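Local coordinates for TetR transcriptional regulator (Chloroflexus aurantiacus, PDB 3QBM), which probably binds DNA as a TetR-family transcriptional regulator, pairing an N-terminal helix-turn-helix domain with a helical C-terminal domain, at residues 12-20 with 32-40. Sequence-based numbering, arbitrary orientation.
Sequences VVAQAAALF and DIMAATGLE
Leu19 presses one methyl, CD1, onto the flank of helix 30-37, where it meets the backbone of Asp32, the CG1 of Ile33 and, at 3.8 Å, the CB of Ala36. Its CG lies anti to the carbonyl carbon (chi1 -70°), which sends the branched end across the gap. Ile33 answers with both of its branches: CD1 comes obliquely to Phe20 CZ at 4.1 Å, whereas CG2 turns to Val12 CG1, so that three positions on helix 2-23 touch it. Ile33 also touches Ile44 of helix 41-45, and the Phe20 ring stacks with that of Tyr25. The pairing illustrates how the three-helical DNA-binding domain of a TetR regulator is built: helix 2-23 packs against helix 30-37, the first helix of the predicted helix-turn-helix; the axes of 12-20 and 32-37 approach to 9.3 Å, with 125° between their N-to-C directions. One turn back along helix 2-23, Gln15 and Thr37 run alongside each other, pointing opposite ways, Gln15 CB 3.7 Å from Thr37 CG2. The glutamine then bends at chi2 (-64°) and lays OE1 alongside the Ala36 carbonyl, 3.8 Å from Ala36 O and without a hydrogen bond. Cut back to an alanine, this position would keep its CB contact but would probably lose what lies against the Ala36 carbonyl, leaving the methyl to Leu19. Thr37 points its methyl at helix 2-23, while OG1 accepts a hydrogen bond from Leu39 N (3.2 Å), an ST turn where the helix ends before Gly38. Past that glycine, Leu39 sets CD1 3.6 Å from Val12 CG2, the side chains crossing at a slant.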
ATOM      1  N   VAL A  12     -18.121  19.688   5.614  1.00 29.23           N
ATOM      2  CA  VAL A  12     -18.304  18.854   4.438  1.00 28.91           C
ATOM      3  C   VAL A  12     -16.996  18.147   4.088  1.00 27.38           C
ATOM      4  O   VAL A  12     -16.992  16.952   3.879  1.00 25.83           O
ATOM      5  CB  VAL A  12     -18.840  19.653   3.232  1.00 28.70           C
ATOM      6  CG1 VAL A  12     -18.950  18.749   2.014  1.00 29.08           C
ATOM      7  CG2 VAL A  12     -20.202  20.254   3.578  1.00 23.79           C
ATOM      8  N   VAL A  13     -15.897  18.901   4.038  1.00 28.26           N
ATOM      9  CA  VAL A  13     -14.601  18.347   3.681  1.00 29.17           C
ATOM     10  C   VAL A  13     -14.232  17.216   4.634  1.00 24.79           C
ATOM     11  O   VAL A  13     -13.749  16.171   4.195  1.00 26.90           O
ATOM     12  CB  VAL A  13     -13.486  19.434   3.668  1.00 30.94           C
ATOM     13  CG1 VAL A  13     -12.150  18.810   3.727  1.00 33.71           C
ATOM     14  CG2 VAL A  13     -13.606  20.327   2.433  1.00 30.89           C
ATOM     15  N   ALA A  14     -14.475  17.404   5.930  1.00 27.18           N
ATOM     16  CA  ALA A  14     -14.152  16.370   6.943  1.00 25.80           C
ATOM     17  C   ALA A  14     -14.981  15.098   6.710  1.00 25.01           C
ATOM     18  O   ALA A  14     -14.469  13.987   6.751  1.00 24.62           O
ATOM     19  CB  ALA A  14     -14.345  16.893   8.372  1.00 26.26           C
ATOM     20  N   GLN A  15     -16.262  15.256   6.451  1.00 24.14           N
ATOM     21  CA  GLN A  15     -17.109  14.082   6.177  1.00 22.85           C
ATOM     22  C   GLN A  15     -16.774  13.403   4.839  1.00 23.74           C
ATOM     23  O   GLN A  15     -16.807  12.169   4.725  1.00 21.45           O
ATOM     24  CB  GLN A  15     -18.580  14.479   6.186  1.00 24.98           C
ATOM     25  CG  GLN A  15     -19.063  15.057   7.532  1.00 26.09           C
ATOM     26  CD  GLN A  15     -18.984  14.054   8.667  1.00 33.69           C
ATOM     27  OE1 GLN A  15     -19.139  12.844   8.471  1.00 28.86           O
ATOM     28  NE2 GLN A  15     -18.736  14.561   9.868  1.00 27.97           N
ATOM     29  N   ALA A  16     -16.486  14.209   3.817  1.00 21.46           N
ATOM     30  CA  ALA A  16     -16.113  13.651   2.501  1.00 21.55           C
ATOM     31  C   ALA A  16     -14.851  12.811   2.669  1.00 19.39           C
ATOM     32  O   ALA A  16     -14.777  11.687   2.170  1.00 19.01           O
ATOM     33  CB  ALA A  16     -15.874  14.741   1.495  1.00 18.81           C
ATOM     34  N   ALA A  17     -13.882  13.349   3.407  1.00 20.21           N
ATOM     35  CA  ALA A  17     -12.605  12.648   3.619  1.00 20.05           C
ATOM     36  C   ALA A  17     -12.802  11.269   4.197  1.00 21.15           C
ATOM     37  O   ALA A  17     -12.182  10.300   3.737  1.00 18.57           O
ATOM     38  CB  ALA A  17     -11.623  13.467   4.515  1.00 21.61           C
ATOM     39  N   ALA A  18     -13.669  11.154   5.195  1.00 23.48           N
ATOM     40  CA  ALA A  18     -13.897   9.858   5.846  1.00 22.17           C
ATOM     41  C   ALA A  18     -14.531   8.881   4.887  1.00 18.96           C
ATOM     42  O   ALA A  18     -14.140   7.718   4.838  1.00 20.35           O
ATOM     43  CB  ALA A  18     -14.749  10.010   7.114  1.00 23.88           C
ATOM     44  N   LEU A  19     -15.491   9.341   4.069  1.00 17.95           N
ATOM     45  CA  LEU A  19     -16.104   8.445   3.117  1.00 16.86           C
ATOM     46  C   LEU A  19     -15.110   8.010   2.023  1.00 19.59           C
ATOM     47  O   LEU A  19     -15.095   6.845   1.613  1.00 18.75           O
ATOM     48  CB  LEU A  19     -17.323   9.102   2.448  1.00 19.18           C
ATOM     49  CG  LEU A  19     -18.551   9.296   3.358  1.00 23.60           C
ATOM     50  CD1 LEU A  19     -19.568  10.288   2.747  1.00 21.64           C
ATOM     51  CD2 LEU A  19     -19.221   7.959   3.617  1.00 27.50           C
ATOM     52  N   PHE A  20     -14.337   8.965   1.505  1.00 19.59           N
ATOM     53  CA  PHE A  20     -13.401   8.660   0.420  1.00 20.50           C
ATOM     54  C   PHE A  20     -12.320   7.685   0.920  1.00 18.66           C
ATOM     55  O   PHE A  20     -11.804   6.874   0.163  1.00 17.12           O
ATOM     56  CB  PHE A  20     -12.673   9.911  -0.085  1.00 21.23           C
ATOM     57  CG  PHE A  20     -13.521  10.898  -0.810  1.00 17.10           C
ATOM     58  CD1 PHE A  20     -14.394  10.513  -1.805  1.00 20.31           C
ATOM     59  CD2 PHE A  20     -13.352  12.262  -0.580  1.00 22.53           C
ATOM     60  CE1 PHE A  20     -15.124  11.444  -2.500  1.00 18.19           C
ATOM     61  CE2 PHE A  20     -14.074  13.187  -1.286  1.00 21.45           C
ATOM     62  CZ  PHE A  20     -14.957  12.792  -2.228  1.00 17.41           C
ATOM     63  N   ASP A  32     -23.907   9.800  -0.931  1.00 24.39           N
ATOM     64  CA  ASP A  32     -23.279   9.354   0.346  1.00 23.32           C
ATOM     65  C   ASP A  32     -22.787  10.580   1.120  1.00 23.14           C
ATOM     66  O   ASP A  32     -22.982  10.669   2.308  1.00 27.42           O
ATOM     67  CB  ASP A  32     -22.085   8.384   0.091  1.00 24.77           C
ATOM     68  CG  ASP A  32     -22.501   7.118  -0.681  1.00 28.09           C
ATOM     69  OD1 ASP A  32     -23.487   6.496  -0.260  1.00 35.38           O
ATOM     70  OD2 ASP A  32     -21.874   6.746  -1.702  1.00 29.51           O
ATOM     71  N   ILE A  33     -22.143  11.523   0.433  1.00 21.48           N
ATOM     72  CA  ILE A  33     -21.689  12.750   1.054  1.00 22.49           C
ATOM     73  C   ILE A  33     -22.905  13.516   1.608  1.00 22.97           C
ATOM     74  O   ILE A  33     -22.855  14.020   2.703  1.00 26.59           O
ATOM     75  CB  ILE A  33     -20.844  13.598   0.050  1.00 22.10           C
ATOM     76  CG1 ILE A  33     -19.594  12.813  -0.401  1.00 25.15           C
ATOM     77  CG2 ILE A  33     -20.414  14.913   0.668  1.00 24.80           C
ATOM     78  CD1 ILE A  33     -18.924  13.394  -1.643  1.00 25.47           C
HETATM   79  N   MSE A  34     -23.995  13.582   0.850  1.00 24.17           N
HETATM   80  CA  MSE A  34     -25.267  14.209   1.318  1.00 26.38           C
HETATM   81  C   MSE A  34     -25.725  13.581   2.651  1.00 28.94           C
HETATM   82  O   MSE A  34     -25.916  14.287   3.639  1.00 29.03           O
HETATM   83  CB  MSE A  34     -26.380  14.086   0.246  1.00 24.22           C
HETATM   84  CG  MSE A  34     -26.135  14.961  -1.001  1.00 24.82           C
HETATM   85 SE   MSE A  34     -27.194  14.438  -2.521  0.75 22.44          SE
HETATM   86  CE  MSE A  34     -28.910  14.465  -1.591  1.00 23.01           C
ATOM     87  N   ALA A  35     -25.845  12.255   2.673  1.00 27.69           N
ATOM     88  CA  ALA A  35     -26.266  11.524   3.888  1.00 31.35           C
ATOM     89  C   ALA A  35     -25.383  11.818   5.101  1.00 31.46           C
ATOM     90  O   ALA A  35     -25.896  12.042   6.184  1.00 36.08           O
ATOM     91  CB  ALA A  35     -26.295   9.999   3.622  1.00 29.19           C
ATOM     92  N   ALA A  36     -24.065  11.830   4.917  1.00 28.07           N
ATOM     93  CA  ALA A  36     -23.135  12.052   6.023  1.00 30.52           C
ATOM     94  C   ALA A  36     -23.100  13.509   6.536  1.00 33.27           C
ATOM     95  O   ALA A  36     -22.741  13.743   7.679  1.00 32.80           O
ATOM     96  CB  ALA A  36     -21.740  11.632   5.615  1.00 26.37           C
ATOM     97  N   THR A  37     -23.422  14.485   5.680  1.00 30.52           N
ATOM     98  CA  THR A  37     -23.358  15.893   6.073  1.00 28.56           C
ATOM     99  C   THR A  37     -24.742  16.415   6.425  1.00 30.28           C
ATOM    100  O   THR A  37     -24.866  17.469   7.054  1.00 31.11           O
ATOM    101  CB  THR A  37     -22.804  16.770   4.932  1.00 27.13           C
ATOM    102  OG1 THR A  37     -23.664  16.637   3.783  1.00 20.39           O
ATOM    103  CG2 THR A  37     -21.341  16.367   4.574  1.00 27.61           C
ATOM    104  N   GLY A  38     -25.766  15.663   6.035  1.00 30.45           N
ATOM    105  CA  GLY A  38     -27.146  16.066   6.208  1.00 31.14           C
ATOM    106  C   GLY A  38     -27.490  17.211   5.269  1.00 32.91           C
ATOM    107  O   GLY A  38     -28.418  17.952   5.518  1.00 31.98           O
ATOM    108  N   LEU A  39     -26.734  17.373   4.185  1.00 30.21           N
ATOM    109  CA  LEU A  39     -26.986  18.484   3.276  1.00 28.49           C
ATOM    110  C   LEU A  39     -27.535  18.027   1.938  1.00 26.79           C
ATOM    111  O   LEU A  39     -27.317  16.912   1.513  1.00 26.63           O
ATOM    112  CB  LEU A  39     -25.700  19.287   3.038  1.00 29.90           C
ATOM    113  CG  LEU A  39     -25.052  20.137   4.131  1.00 29.60           C
ATOM    114  CD1 LEU A  39     -23.746  20.689   3.613  1.00 30.63           C
ATOM    115  CD2 LEU A  39     -25.950  21.305   4.611  1.00 29.99           C
ATOM    116  N   GLU A  40     -28.282  18.909   1.292  1.00 26.24           N
ATOM    117  CA  GLU A  40     -28.785  18.644  -0.045  0.50 27.96           C
ATOM    118  C   GLU A  40     -27.619  18.861  -1.011  1.00 25.25           C
ATOM    119  O   GLU A  40     -26.634  19.525  -0.671  1.00 22.35           O
ATOM    120  CB  GLU A  40     -29.940  19.589  -0.395  0.50 27.71           C
ATOM    121  CG  GLU A  40     -31.121  19.613   0.608  0.50 36.83           C
ATOM    122  CD  GLU A  40     -31.857  18.281   0.737  0.50 43.84           C
ATOM    123  OE1 GLU A  40     -31.318  17.236   0.296  0.50 37.84           O
ATOM    124  OE2 GLU A  40     -32.981  18.287   1.301  0.50 43.29           O
TER